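Local structure of gluconate kinase (Lactobacillus acidophilus, 3LL3) at the interface of chains A and B. The protein phosphorylates D-xylulose with ATP as a xylulose kinase of the FGGY carbohydrate kinase family. Numbering follows the deposited sequence. Chains: chain A/B, Gluconate kinase.

The interface of chains A and B. Residues chain A 333, 335, 357-358, 477, 481; chain B 491-493.
B:Phe492 pushes its ring into a mostly apolar pocket of A:Leu477, A:Ile481, A:Val357 and A:Gly358, an aromatic side chain plugged into a pocket between two copies of an FGGY-family kinase. The ring belongs to the short 3-10 helix 489-492 close to the C-terminus of chain B; the pocket is lined by helix 465-485, strand 354-359 and the end of the 3-10 helix 331-333 of chain A.

The tight part is around the ring. A:Leu477 crosses the phenylalanine side chain at about a right angle, its CD1 4.3 Å above the ring plane and over the centre, while its CD2 reaches CD2 of B:Phe492 at 3.8 Å on the same face. A:Ile481 comes tip to tip, CD1 lying 3.8 Å from CZ of B:Phe492. Deeper in, CA of A:Gly358 packs 3.4 Å from CE2 of B:Phe492, with no side chain to intrude, and A:Val357 crosses with CG1 against CZ. At the edge, in the ring plane, the backbone O of A:Asn333 faces CE2 of B:Phe492 at 3.2 Å, where the weakly positive ring rim probably suits it. With CG anti to its own carbonyl carbon and beside the backbone N (chi1 -75°), the ring is swung away from the carbonyl.

Away from the ring the contact thins. A:Asn333 closes the pocket's rim, donating from its amide ND2 to the backbone O of B:Phe492 at 3.0 Å, a bent bond (143° at H) arriving from above the carbonyl plane. The flanks are looser: CB of B:Lys491 lies 3.9 Å from CD1 of A:Leu477 as the side chains slide past each other in opposite directions, and B:Ser493 is poorly ordered and hides about 6 Å² against chain A. Two-fold symmetry repeats the contact with chains exchanged, in a pairing that may be the biological dimer.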
loop_
_atom_site.group_PDB
_atom_site.type_symbol
_atom_site.label_atom_id
_atom_site.label_comp_id
_atom_site.label_asym_id
_atom_site.label_seq_id
_atom_site.Cartn_x
_atom_site.Cartn_y
_atom_site.Cartn_z
ATOM N N ASN A 333 6.143 7.274 -9.097
ATOM C CA ASN A 333 6.082 5.831 -9.159
ATOM C C ASN A 333 5.332 5.195 -8.002
ATOM O O ASN A 333 5.474 3.999 -7.756
ATOM C CB ASN A 333 7.490 5.238 -9.247
ATOM C CG ASN A 333 8.036 5.247 -10.654
ATOM O OD1 ASN A 333 7.316 5.543 -11.622
ATOM N ND2 ASN A 333 9.319 4.920 -10.784
ATOM N N ILE A 335 2.265 3.418 -6.599
ATOM C CA ILE A 335 1.117 2.682 -7.118
ATOM C C ILE A 335 -0.016 2.583 -6.086
ATOM O O ILE A 335 0.218 2.231 -4.921
ATOM C CB ILE A 335 1.502 1.258 -7.550
ATOM C CG1 ILE A 335 2.429 1.305 -8.766
ATOM C CG2 ILE A 335 0.229 0.422 -7.849
ATOM C CD1 ILE A 335 1.889 2.141 -9.914
ATOM N N VAL A 357 1.495 0.951 -2.944
ATOM C CA VAL A 357 2.801 0.275 -2.993
ATOM C C VAL A 357 3.881 1.125 -3.664
ATOM O O VAL A 357 3.677 1.645 -4.761
ATOM C CB VAL A 357 2.721 -1.115 -3.693
ATOM C CG1 VAL A 357 4.103 -1.807 -3.708
ATOM C CG2 VAL A 357 1.688 -2.007 -3.021
ATOM N N GLY A 358 5.035 1.257 -3.004
ATOM C CA GLY A 358 6.146 2.017 -3.553
ATOM C C GLY A 358 6.507 3.275 -2.781
ATOM O O GLY A 358 7.078 4.199 -3.333
ATOM N N LEU A 477 4.139 -1.160 -14.484
ATOM C CA LEU A 477 4.458 -1.305 -13.064
ATOM C C LEU A 477 3.172 -1.494 -12.245
ATOM O O LEU A 477 3.137 -2.298 -11.320
ATOM C CB LEU A 477 5.236 -0.092 -12.554
ATOM C CG LEU A 477 5.544 -0.034 -11.053
ATOM C CD1 LEU A 477 6.321 -1.254 -10.606
ATOM C CD2 LEU A 477 6.304 1.248 -10.725
ATOM N N ILE A 481 2.418 -4.803 -9.794
ATOM C CA ILE A 481 2.026 -4.781 -8.381
ATOM C C ILE A 481 0.684 -5.501 -8.182
ATOM O O ILE A 481 0.498 -6.275 -7.238
ATOM C CB ILE A 481 1.954 -3.336 -7.837
ATOM C CG1 ILE A 481 3.293 -2.617 -8.045
ATOM C CG2 ILE A 481 1.547 -3.325 -6.371
ATOM C CD1 ILE A 481 4.519 -3.399 -7.602
ATOM N N LYS B 491 11.663 -2.977 -9.512
ATOM C CA LYS B 491 10.881 -2.476 -10.624
ATOM C C LYS B 491 10.589 -0.963 -10.524
ATOM O O LYS B 491 10.262 -0.343 -11.527
ATOM C CB LYS B 491 9.587 -3.303 -10.705
ATOM C CG LYS B 491 9.053 -3.564 -12.123
ATOM C CD LYS B 491 9.931 -4.548 -12.918
ATOM C CE LYS B 491 9.105 -5.366 -13.931
ATOM N NZ LYS B 491 8.095 -4.555 -14.701
ATOM N N PHE B 492 10.735 -0.381 -9.325
ATOM C CA PHE B 492 10.389 1.027 -9.043
ATOM C C PHE B 492 11.498 2.028 -9.363
ATOM O O PHE B 492 11.311 3.246 -9.194
ATOM C CB PHE B 492 10.054 1.220 -7.555
ATOM C CG PHE B 492 8.694 0.695 -7.140
ATOM C CD1 PHE B 492 8.548 -0.598 -6.695
ATOM C CD2 PHE B 492 7.586 1.518 -7.156
ATOM C CE1 PHE B 492 7.321 -1.081 -6.298
ATOM C CE2 PHE B 492 6.350 1.048 -6.768
ATOM C CZ PHE B 492 6.215 -0.256 -6.333
ATOM N N SER B 493 12.658 1.517 -9.775
ATOM C CA SER B 493 13.836 2.346 -10.043
ATOM C C SER B 493 13.468 3.727 -10.578
ATOM O O SER B 493 14.226 4.686 -10.420
ATOM C CB SER B 493 14.777 1.630 -11.024
ATOM O OG SER B 493 14.144 1.381 -12.274
#